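Local coordinates for cytosol aminopeptidase (Staphylococcus aureus subsp. aureus, PDB 3KZW), which probably removes N-terminal amino acids, leucine among them, from peptides as a metal-dependent aminopeptidase, working as a hexamer like its family relatives, at residues A[37-42]-A[92-97]; A[43-48]-A[98-103]; A[79-84]-A[116-121]; A[152-157]-A[492-497]. One frame throughout, in Å; residues are numbered along the deposited sequence.

Contact 1: A[37-42]-A[92-97]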
loop_
_atom_site.group_PDB
_atom_site.type_symbol
_atom_site.label_atom_id
_atom_site.label_comp_id
_atom_site.label_asym_id
_atom_site.label_seq_id
_atom_site.Cartn_x
_atom_site.Cartn_y
_atom_site.Cartn_z
ATOM N N ILE A 37 31.358 -45.988 -32.144
ATOM C CA ILE A 37 31.080 -44.564 -31.994
ATOM C C ILE A 37 30.832 -43.906 -33.351
ATOM O O ILE A 37 31.675 -43.976 -34.248
ATOM C CB ILE A 37 32.243 -43.847 -31.252
ATOM C CG1 ILE A 37 32.525 -44.532 -29.909
ATOM C CG2 ILE A 37 31.933 -42.363 -31.058
ATOM C CD1 ILE A 37 33.884 -44.207 -29.306
ATOM N N ASN A 38 29.671 -43.270 -33.489
ATOM C CA ASN A 38 29.295 -42.607 -34.737
ATOM C C ASN A 38 28.811 -41.165 -34.546
ATOM O O ASN A 38 27.996 -40.662 -35.323
ATOM C CB ASN A 38 28.260 -43.447 -35.504
ATOM C CG ASN A 38 26.945 -43.613 -34.746
ATOM O OD1 ASN A 38 26.889 -43.478 -33.521
ATOM N ND2 ASN A 38 25.880 -43.912 -35.481
ATOM N N THR A 39 29.334 -40.507 -33.512
ATOM C CA THR A 39 28.996 -39.120 -33.205
ATOM C C THR A 39 30.272 -38.276 -33.129
ATOM O O THR A 39 31.280 -38.704 -32.564
ATOM C CB THR A 39 28.185 -39.012 -31.891
ATOM O OG1 THR A 39 27.159 -40.012 -31.874
ATOM C CG2 THR A 39 27.536 -37.643 -31.756
ATOM N N LEU A 40 30.213 -37.072 -33.695
ATOM C CA LEU A 40 31.384 -36.221 -33.869
ATOM C C LEU A 40 31.093 -34.771 -33.485
ATOM O O LEU A 40 30.089 -34.204 -33.916
ATOM C CB LEU A 40 31.828 -36.286 -35.330
ATOM C CG LEU A 40 33.145 -35.643 -35.750
ATOM C CD1 LEU A 40 34.308 -36.486 -35.273
ATOM C CD2 LEU A 40 33.188 -35.494 -37.258
ATOM N N ILE A 41 31.977 -34.175 -32.682
ATOM C CA ILE A 41 31.823 -32.779 -32.250
ATOM C C ILE A 41 32.963 -31.895 -32.765
ATOM O O ILE A 41 34.140 -32.173 -32.514
ATOM C CB ILE A 41 31.722 -32.644 -30.706
ATOM C CG1 ILE A 41 30.585 -33.508 -30.150
ATOM C CG2 ILE A 41 31.530 -31.177 -30.308
ATOM C CD1 ILE A 41 30.663 -33.749 -28.655
ATOM N N ILE A 42 32.597 -30.831 -33.481
ATOM C CA ILE A 42 33.556 -29.862 -34.014
ATOM C C ILE A 42 33.104 -28.436 -33.706
ATOM O O ILE A 42 31.924 -28.115 -33.825
ATOM C CB ILE A 42 33.731 -30.013 -35.548
ATOM C CG1 ILE A 42 34.089 -31.458 -35.920
ATOM C CG2 ILE A 42 34.790 -29.034 -36.076
ATOM C CD1 ILE A 42 34.118 -31.738 -37.412
ATOM N N THR A 92 28.485 -42.983 -42.063
ATOM C CA THR A 92 27.722 -41.759 -41.827
ATOM C C THR A 92 27.767 -41.415 -40.339
ATOM O O THR A 92 27.414 -42.237 -39.489
ATOM C CB THR A 92 26.251 -41.892 -42.289
ATOM O OG1 THR A 92 26.211 -42.372 -43.638
ATOM C CG2 THR A 92 25.530 -40.548 -42.218
ATOM N N TYR A 93 28.210 -40.197 -40.039
ATOM C CA TYR A 93 28.352 -39.732 -38.665
ATOM C C TYR A 93 27.309 -38.678 -38.320
ATOM O O TYR A 93 26.829 -37.950 -39.193
ATOM C CB TYR A 93 29.756 -39.157 -38.441
ATOM C CG TYR A 93 30.838 -40.200 -38.251
ATOM C CD1 TYR A 93 31.423 -40.836 -39.344
ATOM C CD2 TYR A 93 31.283 -40.544 -36.975
ATOM C CE1 TYR A 93 32.420 -41.794 -39.170
ATOM C CE2 TYR A 93 32.278 -41.501 -36.791
ATOM C CZ TYR A 93 32.841 -42.120 -37.894
ATOM O OH TYR A 93 33.826 -43.068 -37.728
ATOM N N ARG A 94 26.958 -38.611 -37.040
ATOM C CA ARG A 94 26.169 -37.508 -36.517
ATOM C C ARG A 94 27.135 -36.396 -36.129
ATOM O O ARG A 94 27.890 -36.530 -35.166
ATOM C CB ARG A 94 25.343 -37.954 -35.306
ATOM C CG ARG A 94 24.382 -36.897 -34.781
ATOM C CD ARG A 94 23.725 -37.334 -33.486
ATOM N NE ARG A 94 22.792 -36.327 -32.991
ATOM C CZ ARG A 94 22.063 -36.444 -31.886
ATOM N NH1 ARG A 94 22.145 -37.534 -31.134
ATOM N NH2 ARG A 94 21.248 -35.463 -31.529
ATOM N N LEU A 95 27.124 -35.312 -36.897
ATOM C CA LEU A 95 27.993 -34.173 -36.626
ATOM C C LEU A 95 27.301 -33.150 -35.735
ATOM O O LEU A 95 26.188 -32.718 -36.028
ATOM C CB LEU A 95 28.458 -33.524 -37.933
ATOM C CG LEU A 95 29.373 -32.295 -37.859
ATOM C CD1 LEU A 95 30.649 -32.599 -37.092
ATOM C CD2 LEU A 95 29.695 -31.780 -39.253
ATOM N N ILE A 96 27.972 -32.778 -34.647
ATOM C CA ILE A 96 27.484 -31.744 -33.742
ATOM C C ILE A 96 28.421 -30.540 -33.787
ATOM O O ILE A 96 29.613 -30.645 -33.486
ATOM C CB ILE A 96 27.313 -32.265 -32.298
ATOM C CG1 ILE A 96 26.279 -33.395 -32.263
ATOM C CG2 ILE A 96 26.890 -31.129 -31.357
ATOM C CD1 ILE A 96 26.288 -34.214 -30.994
ATOM N N THR A 97 27.858 -29.401 -34.172
ATOM C CA THR A 97 28.605 -28.171 -34.368
ATOM C C THR A 97 28.208 -27.130 -33.328
ATOM O O THR A 97 27.022 -26.923 -33.070
ATOM C CB THR A 97 28.379 -27.643 -35.806
ATOM O OG1 THR A 97 29.339 -28.245 -36.682
ATOM C CG2 THR A 97 28.503 -26.125 -35.891
HETATM O O HOH W 1 24.375 -39.823 -31.531
#
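Leu40 and Leu95 face each other where strand 39-45 runs parallel to strand 91-101, their short axes 31° apart and 4.6 Å at closest approach. The register is uninterrupted, Thr39 facing Arg94, Leu40 facing Leu95, Ile41 facing Ile96 and Ile42 facing Thr97. Leu40 turns both of its backbone polar atoms to strand 91-101: its N donates to Arg94 O at 2.8 Å and its O accepts from Ile96 N at 2.7 Å. Arg94 N to Asn38 O and Ile42 N to Ile96 O continue the ladder, with donor angles of 157° or more across all four bonds.

On the face carrying Thr39, Ile41 and Ile96, Thr39 CG2 meets Ile96 CD1 at 3.7 Å, while Ile41 CG1 lies alongside Ile96 CB, both chains pointing the same way. On the face of Leu40, Leu95 and Ile42 one methyl makes both contacts: Leu95 CD1 meets Ile42 CD1 at 3.6 Å and Leu40 CD2 at 3.9 Å. At the start, Tyr93 lays its CD2 side obliquely against the Asn38 backbone. The extended Arg94 chain carries the guanidinium away from strand 39-45, where NH2 forms a salt bridge with Glu125. A water in the guanidinium plane accepts from Arg94 NH1 at 3.2 Å and also bonds Thr39 OG1.

Helix 108-124 covers the first face through Leu118 and Ile122, which touch Ile41 and Ile96. Direct hydrogen bonds across the pair are thus all backbone, direct side-chain contacts are apolar, and the charge of buried Arg94 is met by Glu125, with a water carrying its NH1 to Thr39.

Contact 2: A[43-48]-A[98-103]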
loop_
_atom_site.group_PDB
_atom_site.type_symbol
_atom_site.label_atom_id
_atom_site.label_comp_id
_atom_site.label_asym_id
_atom_site.label_seq_id
_atom_site.Cartn_x
_atom_site.Cartn_y
_atom_site.Cartn_z
ATOM N N GLY A 43 34.047 -27.591 -33.299
ATOM C CA GLY A 43 33.784 -26.166 -33.115
ATOM C C GLY A 43 33.986 -25.412 -34.416
ATOM O O GLY A 43 34.964 -25.645 -35.129
ATOM N N ILE A 44 33.065 -24.504 -34.726
ATOM C CA ILE A 44 33.106 -23.769 -35.990
ATOM C C ILE A 44 33.275 -22.261 -35.781
ATOM O O ILE A 44 32.405 -21.611 -35.194
ATOM C CB ILE A 44 31.858 -24.070 -36.878
ATOM C CG1 ILE A 44 31.740 -25.574 -37.191
ATOM C CG2 ILE A 44 31.876 -23.233 -38.164
ATOM C CD1 ILE A 44 32.927 -26.194 -37.931
ATOM N N PRO A 45 34.405 -21.704 -36.258
ATOM C CA PRO A 45 34.675 -20.270 -36.193
ATOM C C PRO A 45 34.141 -19.520 -37.411
ATOM O O PRO A 45 33.692 -20.145 -38.376
ATOM C CB PRO A 45 36.199 -20.215 -36.177
ATOM C CG PRO A 45 36.613 -21.392 -36.982
ATOM C CD PRO A 45 35.551 -22.450 -36.812
ATOM N N GLU A 46 34.200 -18.191 -37.358
ATOM C CA GLU A 46 33.729 -17.329 -38.444
ATOM C C GLU A 46 34.538 -17.534 -39.727
ATOM O O GLU A 46 33.985 -17.515 -40.828
ATOM C CB GLU A 46 33.768 -15.862 -38.007
ATOM C CG GLU A 46 33.000 -14.908 -38.910
ATOM C CD GLU A 46 32.796 -13.549 -38.268
ATOM O OE1 GLU A 46 32.088 -13.475 -37.241
ATOM O OE2 GLU A 46 33.339 -12.554 -38.793
ATOM N N HIS A 47 35.844 -17.728 -39.572
ATOM C CA HIS A 47 36.727 -18.030 -40.693
ATOM C C HIS A 47 37.484 -19.321 -40.402
ATOM O O HIS A 47 38.297 -19.377 -39.478
ATOM C CB HIS A 47 37.703 -16.879 -40.948
ATOM C CG HIS A 47 37.035 -15.561 -41.189
ATOM N ND1 HIS A 47 36.447 -15.229 -42.384
ATOM C CD2 HIS A 47 36.868 -14.488 -40.387
ATOM C CE1 HIS A 47 35.941 -14.011 -42.309
ATOM N NE2 HIS A 47 36.184 -13.538 -41.106
ATOM N N LEU A 48 37.203 -20.354 -41.194
ATOM C CA LEU A 48 37.805 -21.678 -41.006
ATOM C C LEU A 48 39.310 -21.720 -41.275
ATOM O O LEU A 48 40.014 -22.570 -40.727
ATOM C CB LEU A 48 37.078 -22.725 -41.856
ATOM C CG LEU A 48 35.749 -23.250 -41.300
ATOM C CD1 LEU A 48 34.843 -23.741 -42.415
ATOM C CD2 LEU A 48 35.978 -24.347 -40.272
ATOM N N VAL A 98 29.211 -26.501 -32.718
ATOM C CA VAL A 98 28.990 -25.339 -31.858
ATOM C C VAL A 98 29.793 -24.146 -32.384
ATOM O O VAL A 98 30.990 -24.259 -32.647
ATOM C CB VAL A 98 29.291 -25.642 -30.355
ATOM C CG1 VAL A 98 30.726 -26.116 -30.149
ATOM C CG2 VAL A 98 28.979 -24.436 -29.475
ATOM N N GLY A 99 29.115 -23.015 -32.559
ATOM C CA GLY A 99 29.743 -21.803 -33.077
ATOM C C GLY A 99 30.738 -21.183 -32.115
ATOM O O GLY A 99 30.533 -21.196 -30.898
ATOM N N LEU A 100 31.818 -20.638 -32.670
ATOM C CA LEU A 100 32.874 -20.017 -31.871
ATOM C C LEU A 100 32.975 -18.516 -32.114
ATOM O O LEU A 100 33.634 -17.806 -31.354
ATOM C CB LEU A 100 34.225 -20.677 -32.155
ATOM C CG LEU A 100 34.329 -22.206 -32.166
ATOM C CD1 LEU A 100 35.660 -22.618 -32.759
ATOM C CD2 LEU A 100 34.152 -22.804 -30.778
ATOM N N GLY A 101 32.317 -18.044 -33.171
ATOM C CA GLY A 101 32.379 -16.639 -33.571
ATOM C C GLY A 101 33.740 -16.283 -34.129
ATOM O O GLY A 101 34.456 -17.148 -34.631
ATOM N N ASN A 102 34.097 -15.006 -34.041
ATOM C CA ASN A 102 35.420 -14.552 -34.456
ATOM C C ASN A 102 36.442 -14.933 -33.397
ATOM O O ASN A 102 36.292 -14.571 -32.227
ATOM C CB ASN A 102 35.424 -13.039 -34.689
ATOM C CG ASN A 102 36.528 -12.593 -35.626
ATOM O OD1 ASN A 102 37.700 -12.935 -35.447
ATOM N ND2 ASN A 102 36.159 -11.812 -36.636
ATOM N N LEU A 103 37.468 -15.676 -33.807
ATOM C CA LEU A 103 38.492 -16.176 -32.886
ATOM C C LEU A 103 39.396 -15.079 -32.325
ATOM O O LEU A 103 39.989 -15.246 -31.258
ATOM C CB LEU A 103 39.337 -17.267 -33.552
ATOM C CG LEU A 103 38.698 -18.639 -33.781
ATOM C CD1 LEU A 103 39.600 -19.501 -34.651
ATOM C CD2 LEU A 103 38.388 -19.343 -32.466
#
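Pro45 and Glu46, the two residues of segment 43-48 that the contact buries most, meet segment 98-103 where the parallel pairing runs out. Pro45 has no N-H to offer, and it works through its ring: CB rests 3.8 Å from Leu103 CD1, and CD lies beside Leu100 CD1, 4.1 Å away, the Pro45 and Leu100 side chains heading the same way. Glu46 keeps hold by its backbone, N donating to Gly101 O at 2.9 Å. That donor stands 54° out of the carbonyl plane, the furthest of the three bonds that join the pair. The carboxylate extends past Asn102, with Glu46 OE2 and Asn102 ND2 3.6 Å apart, a separation at which no bond is assigned, and the two flat groups at 71° to each other. The other amide atom, Asn102 OD1, accepts from Lys104 N.

Ile44, buried almost as much, supplies two rungs of the ladder. Its N donates to Val98 O at 2.9 Å, nearly straight at 169°, and its O takes the N-H of Leu100 at 2.8 Å in a more bent bond. Leu100 CD1 then folds back against the strand, 3.7 Å from Gly43 C.

Around this pair, helix 108-124 touches Val98 and Leu100 through Ile114, while helix 62-70 meets Ile44 through Lys69. On the far side of strand 91-101, Gly99 bonds to Gly79 and Lys80 ahead of strand 81-88, setting these strand ends within the mixed sheet of the N-terminal domain.

Contact 3: A[79-84]-A[116-121]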
loop_
_atom_site.group_PDB
_atom_site.type_symbol
_atom_site.label_atom_id
_atom_site.label_comp_id
_atom_site.label_asym_id
_atom_site.label_seq_id
_atom_site.Cartn_x
_atom_site.Cartn_y
_atom_site.Cartn_z
ATOM N N GLY A 79 28.110 -20.061 -29.571
ATOM C CA GLY A 79 27.327 -20.939 -28.707
ATOM C C GLY A 79 26.101 -21.576 -29.337
ATOM O O GLY A 79 25.323 -22.235 -28.644
ATOM N N LYS A 80 25.921 -21.386 -30.642
ATOM C CA LYS A 80 24.777 -21.971 -31.348
ATOM C C LYS A 80 25.081 -23.389 -31.815
ATOM O O LYS A 80 26.145 -23.654 -32.377
ATOM C CB LYS A 80 24.343 -21.101 -32.532
ATOM C CG LYS A 80 23.004 -21.509 -33.129
ATOM C CD LYS A 80 22.552 -20.552 -34.212
ATOM C CE LYS A 80 21.242 -21.012 -34.843
ATOM N NZ LYS A 80 20.993 -20.346 -36.161
ATOM N N ILE A 81 24.135 -24.293 -31.576
ATOM C CA ILE A 81 24.299 -25.701 -31.911
ATOM C C ILE A 81 23.695 -26.012 -33.279
ATOM O O ILE A 81 22.538 -25.687 -33.545
ATOM C CB ILE A 81 23.684 -26.630 -30.817
ATOM C CG1 ILE A 81 24.242 -26.298 -29.423
ATOM C CG2 ILE A 81 23.895 -28.106 -31.154
ATOM C CD1 ILE A 81 25.738 -26.537 -29.239
ATOM N N TYR A 82 24.501 -26.625 -34.144
ATOM C CA TYR A 82 24.042 -27.134 -35.434
ATOM C C TYR A 82 24.329 -28.626 -35.504
ATOM O O TYR A 82 25.397 -29.072 -35.087
ATOM C CB TYR A 82 24.776 -26.455 -36.590
ATOM C CG TYR A 82 24.611 -24.957 -36.688
ATOM C CD1 TYR A 82 25.429 -24.094 -35.951
ATOM C CD2 TYR A 82 23.664 -24.399 -37.545
ATOM C CE1 TYR A 82 25.287 -22.713 -36.045
ATOM C CE2 TYR A 82 23.515 -23.017 -37.653
ATOM C CZ TYR A 82 24.329 -22.182 -36.900
ATOM O OH TYR A 82 24.189 -20.815 -37.004
ATOM N N THR A 83 23.381 -29.398 -36.025
ATOM C CA THR A 83 23.620 -30.819 -36.274
ATOM C C THR A 83 23.328 -31.184 -37.721
ATOM O O THR A 83 22.466 -30.580 -38.357
ATOM C CB THR A 83 22.820 -31.742 -35.329
ATOM O OG1 THR A 83 21.419 -31.471 -35.450
ATOM C CG2 THR A 83 23.261 -31.552 -33.882
ATOM N N THR A 84 24.067 -32.166 -38.231
ATOM C CA THR A 84 23.883 -32.659 -39.596
ATOM C C THR A 84 24.442 -34.068 -39.778
ATOM O O THR A 84 25.312 -34.505 -39.024
ATOM C CB THR A 84 24.516 -31.705 -40.650
ATOM O OG1 THR A 84 24.284 -32.216 -41.969
ATOM C CG2 THR A 84 26.016 -31.542 -40.430
ATOM N N GLY A 116 29.176 -24.453 -22.441
ATOM C CA GLY A 116 27.901 -24.534 -21.738
ATOM C C GLY A 116 26.781 -25.087 -22.593
ATOM O O GLY A 116 26.168 -26.094 -22.240
ATOM N N HIS A 117 26.521 -24.436 -23.723
ATOM C CA HIS A 117 25.462 -24.870 -24.633
ATOM C C HIS A 117 25.726 -26.252 -25.232
ATOM O O HIS A 117 24.790 -27.025 -25.458
ATOM C CB HIS A 117 25.226 -23.845 -25.745
ATOM C CG HIS A 117 24.524 -22.603 -25.290
ATOM N ND1 HIS A 117 24.582 -21.419 -25.992
ATOM C CD2 HIS A 117 23.760 -22.356 -24.199
ATOM C CE1 HIS A 117 23.880 -20.497 -25.358
ATOM N NE2 HIS A 117 23.371 -21.039 -24.266
ATOM N N LEU A 118 27.001 -26.557 -25.477
ATOM C CA LEU A 118 27.404 -27.849 -26.028
ATOM C C LEU A 118 27.075 -29.001 -25.082
ATOM O O LEU A 118 26.355 -29.921 -25.462
ATOM C CB LEU A 118 28.897 -27.855 -26.376
ATOM C CG LEU A 118 29.479 -29.157 -26.947
ATOM C CD1 LEU A 118 28.890 -29.476 -28.319
ATOM C CD2 LEU A 118 30.992 -29.091 -27.012
ATOM N N PHE A 119 27.596 -28.939 -23.856
ATOM C CA PHE A 119 27.379 -29.999 -22.867
ATOM C C PHE A 119 25.908 -30.155 -22.465
ATOM O O PHE A 119 25.463 -31.256 -22.139
ATOM C CB PHE A 119 28.261 -29.792 -21.630
ATOM C CG PHE A 119 29.734 -29.947 -21.898
ATOM C CD1 PHE A 119 30.225 -31.061 -22.580
ATOM C CD2 PHE A 119 30.637 -28.990 -21.450
ATOM C CE1 PHE A 119 31.590 -31.204 -22.824
ATOM C CE2 PHE A 119 32.005 -29.128 -21.689
ATOM C CZ PHE A 119 32.479 -30.235 -22.374
ATOM N N GLN A 120 25.164 -29.050 -22.498
ATOM C CA GLN A 120 23.719 -29.076 -22.257
ATOM C C GLN A 120 22.988 -29.831 -23.362
ATOM O O GLN A 120 22.054 -30.584 -23.089
ATOM C CB GLN A 120 23.161 -27.659 -22.127
ATOM C CG GLN A 120 23.401 -27.026 -20.765
ATOM C CD GLN A 120 23.022 -25.558 -20.714
ATOM O OE1 GLN A 120 22.620 -24.970 -21.719
ATOM N NE2 GLN A 120 23.154 -24.956 -19.537
ATOM N N TYR A 121 23.419 -29.624 -24.605
ATOM C CA TYR A 121 22.859 -30.343 -25.746
ATOM C C TYR A 121 23.190 -31.834 -25.675
ATOM O O TYR A 121 22.317 -32.678 -25.888
ATOM C CB TYR A 121 23.346 -29.744 -27.072
ATOM C CG TYR A 121 22.724 -30.400 -28.284
ATOM C CD1 TYR A 121 21.443 -30.052 -28.707
ATOM C CD2 TYR A 121 23.411 -31.379 -29.002
ATOM C CE1 TYR A 121 20.862 -30.657 -29.814
ATOM C CE2 TYR A 121 22.836 -31.995 -30.113
ATOM C CZ TYR A 121 21.563 -31.626 -30.514
ATOM O OH TYR A 121 20.990 -32.231 -31.611
#
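Ile81 and Tyr121 are brought face to methyl by their torsions. The Tyr121 ring carbon CG stands opposite the backbone N (chi1 -176°), which throws the ring from helix 108-124 out to strand 81-88. In Ile81 it is CG2 that lies trans to N, and it settles over the middle of the tyrosine face, 3.8 Å from the ring centroid and 9° off the normal: a CH-pi contact of nearly perpendicular approach. The bend at chi2 of Ile81 (-64°) turns the other branch onto the helix backbone, so CD1 reaches Leu118 CA at 3.8 Å and His117 O at 3.9 Å.

Thr83, two residues on and on the same side of the strand, brings its CG2 from the opposite direction to the phenol end, 3.8 Å from Tyr121 CZ and at an oblique angle to the ring. The hydroxyl of Tyr121 is engaged elsewhere, in a weak bond with Arg94 NH2. Ahead of strand 81-88, Gly79 O accepts from His117 ND1 at 2.9 Å. The oxygen lies at the imidazole edge, though somewhat tilted from its plane, and the bond is bent.

Strand and helix axes stay 10.0 Å apart, a helix-on-sheet separation bridged by side chains. The edge strand here is also near the second subunit: Thr84 OG1 accepts from the backbone N of Ala85 of that subunit. Chemically the contact is a methyl-on-aromatic CH-pi contact flanked by apolar packing on Leu118, with one polar bond, consistent with a proton on His117 ND1, tying the loop before the strand to the helix.

Contact 4: A[152-157]-A[492-497]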
loop_
_atom_site.group_PDB
_atom_site.type_symbol
_atom_site.label_atom_id
_atom_site.label_comp_id
_atom_site.label_asym_id
_atom_site.label_seq_id
_atom_site.Cartn_x
_atom_site.Cartn_y
_atom_site.Cartn_z
ATOM N N GLY A 152 36.302 -27.853 -18.540
ATOM C CA GLY A 152 36.163 -28.610 -17.297
ATOM C C GLY A 152 35.042 -28.121 -16.392
ATOM O O GLY A 152 34.257 -28.926 -15.885
ATOM N N ILE A 153 34.971 -26.805 -16.190
ATOM C CA ILE A 153 33.954 -26.197 -15.326
ATOM C C ILE A 153 32.546 -26.437 -15.869
ATOM O O ILE A 153 31.670 -26.920 -15.147
ATOM C CB ILE A 153 34.191 -24.672 -15.117
ATOM C CG1 ILE A 153 35.532 -24.423 -14.417
ATOM C CG2 ILE A 153 33.056 -24.048 -14.299
ATOM C CD1 ILE A 153 36.036 -22.988 -14.512
ATOM N N GLN A 154 32.346 -26.117 -17.146
ATOM C CA GLN A 154 31.029 -26.208 -17.775
ATOM C C GLN A 154 30.511 -27.636 -17.919
ATOM O O GLN A 154 29.303 -27.850 -18.002
ATOM C CB GLN A 154 31.017 -25.497 -19.135
ATOM C CG GLN A 154 31.278 -23.993 -19.083
ATOM C CD GLN A 154 30.260 -23.236 -18.255
ATOM O OE1 GLN A 154 30.273 -23.292 -17.025
ATOM N NE2 GLN A 154 29.380 -22.503 -18.927
ATOM N N SER A 155 31.419 -28.610 -17.936
ATOM C CA SER A 155 31.031 -30.021 -18.010
ATOM C C SER A 155 30.238 -30.448 -16.775
ATOM O O SER A 155 29.488 -31.423 -16.816
ATOM C CB SER A 155 32.258 -30.918 -18.203
ATOM O OG SER A 155 33.053 -30.965 -17.031
ATOM N N GLU A 156 30.408 -29.705 -15.683
ATOM C CA GLU A 156 29.688 -29.963 -14.439
ATOM C C GLU A 156 28.663 -28.873 -14.135
ATOM O O GLU A 156 27.527 -29.173 -13.764
ATOM C CB GLU A 156 30.665 -30.104 -13.267
ATOM C CG GLU A 156 31.575 -31.327 -13.339
ATOM C CD GLU A 156 30.852 -32.638 -13.048
ATOM O OE1 GLU A 156 29.752 -32.611 -12.448
ATOM O OE2 GLU A 156 31.392 -33.705 -13.416
ATOM N N ARG A 157 29.066 -27.615 -14.302
ATOM C CA ARG A 157 28.229 -26.475 -13.925
ATOM C C ARG A 157 27.007 -26.288 -14.828
ATOM O O ARG A 157 25.905 -26.037 -14.334
ATOM C CB ARG A 157 29.050 -25.183 -13.850
ATOM C CG ARG A 157 28.253 -24.001 -13.306
ATOM C CD ARG A 157 29.105 -22.801 -12.959
ATOM N NE ARG A 157 29.744 -22.217 -14.133
ATOM C CZ ARG A 157 30.099 -20.938 -14.238
ATOM N NH1 ARG A 157 29.863 -20.086 -13.241
ATOM N NH2 ARG A 157 30.689 -20.508 -15.351
ATOM N N ALA A 492 17.318 -19.555 -16.771
ATOM C CA ALA A 492 18.289 -20.567 -17.187
ATOM C C ALA A 492 19.242 -19.989 -18.235
ATOM O O ALA A 492 18.855 -19.128 -19.029
ATOM C CB ALA A 492 17.579 -21.803 -17.727
ATOM N N SER A 493 20.488 -20.457 -18.224
ATOM C CA SER A 493 21.509 -19.971 -19.150
ATOM C C SER A 493 22.588 -21.022 -19.397
ATOM O O SER A 493 22.451 -22.176 -18.984
ATOM C CB SER A 493 22.146 -18.681 -18.616
ATOM O OG SER A 493 22.886 -18.928 -17.434
ATOM N N TYR A 494 23.661 -20.603 -20.069
ATOM C CA TYR A 494 24.824 -21.452 -20.321
ATOM C C TYR A 494 25.543 -21.870 -19.033
ATOM O O TYR A 494 26.373 -22.778 -19.047
ATOM C CB TYR A 494 25.804 -20.754 -21.278
ATOM C CG TYR A 494 26.218 -19.355 -20.853
ATOM C CD1 TYR A 494 27.187 -19.160 -19.867
ATOM C CD2 TYR A 494 25.649 -18.229 -21.446
ATOM C CE1 TYR A 494 27.568 -17.886 -19.474
ATOM C CE2 TYR A 494 26.027 -16.946 -21.062
ATOM C CZ TYR A 494 26.987 -16.783 -20.075
ATOM O OH TYR A 494 27.371 -15.520 -19.683
ATOM N N ASN A 495 25.220 -21.201 -17.927
ATOM C CA ASN A 495 25.816 -21.502 -16.627
ATOM C C ASN A 495 24.998 -22.469 -15.776
ATOM O O ASN A 495 25.411 -22.829 -14.674
ATOM C CB ASN A 495 26.094 -20.212 -15.849
ATOM C CG ASN A 495 27.417 -19.571 -16.231
ATOM O OD1 ASN A 495 28.274 -20.196 -16.862
ATOM N ND2 ASN A 495 27.593 -18.317 -15.841
ATOM N N GLY A 496 23.845 -22.888 -16.292
ATOM C CA GLY A 496 22.982 -23.835 -15.590
ATOM C C GLY A 496 21.550 -23.354 -15.445
ATOM O O GLY A 496 21.191 -22.299 -15.976
ATOM N N PRO A 497 20.720 -24.121 -14.710
ATOM C CA PRO A 497 19.301 -23.810 -14.544
ATOM C C PRO A 497 19.040 -22.692 -13.531
ATOM O O PRO A 497 19.983 -22.161 -12.937
ATOM C CB PRO A 497 18.719 -25.134 -14.042
ATOM C CG PRO A 497 19.828 -25.773 -13.305
ATOM C CD PRO A 497 21.105 -25.338 -13.970
#
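Gln154, whose amide reaches across to Asn495, has its OE1 gripped by two nitrogens of Arg157: NE donates at 3.1 Å, in the carbonyl plane, and NH2 at 3.3 Å, from above it. OE1 lies in the guanidinium plane, so this side-on grip fixes how the glutamine amide is turned and presents its NE2 to the loop. Across the contact, Gln154 NE2 donates to Asn495 OD1 at 3.3 Å, also in the carbonyl plane of the acceptor, with the two amides nearly perpendicular at 88°. The stronger partner of NE2 is Leu112 O, on helix 108-124; Gln154 NE2 also lies 3.0 Å from Tyr494 O.

The guanidinium of Arg157 lies beside the Asn495 amide, with Asn495 OD1 over its face and Asn495 CG 3.5 Å above its plane toward the rim. The planes are inclined by 40°, so this is not a parallel stack. The bend at chi3 (65°) swings the guanidinium back to where it can serve Gln154 and cover Asn495 together. The backbone oxygens of Arg157 and Asn495 are both taken by Arg204, through NH1 and NH2 respectively.

Segment 492-497 holds its own shape: Gly496 N bonds back to Ser493 O at 3.1 Å, and Ser493 OG accepts from Asn495 N. The result is a type I beta turn containing an ST turn, its asparagine docked on the C-terminal end of helix 144-157, and so a junction between the N-terminal and catalytic domains of the aminopeptidase.

Contacts 1 and 2 are successive lengths of one parallel strand pair, 39-45 with 91-101, their centres about 17 Å apart. Contact 3 lies about 12 Å from the centre of contact 1 and 13 Å from that of contact 2: it adds the antiparallel neighbour 81-88, which bonds to 91-101, and packs helix 108-124 on the same sheet. The segments of these three alternate along the chain, an interleaving within the N-terminal domain. Contact 4 comes later in series, centred about 13 Å from contact 3, and joins it through Gln120 and Ser493. Sheet, helix 108-124, helix 144-157 and the catalytic-domain turn thus form a continuous path between domains.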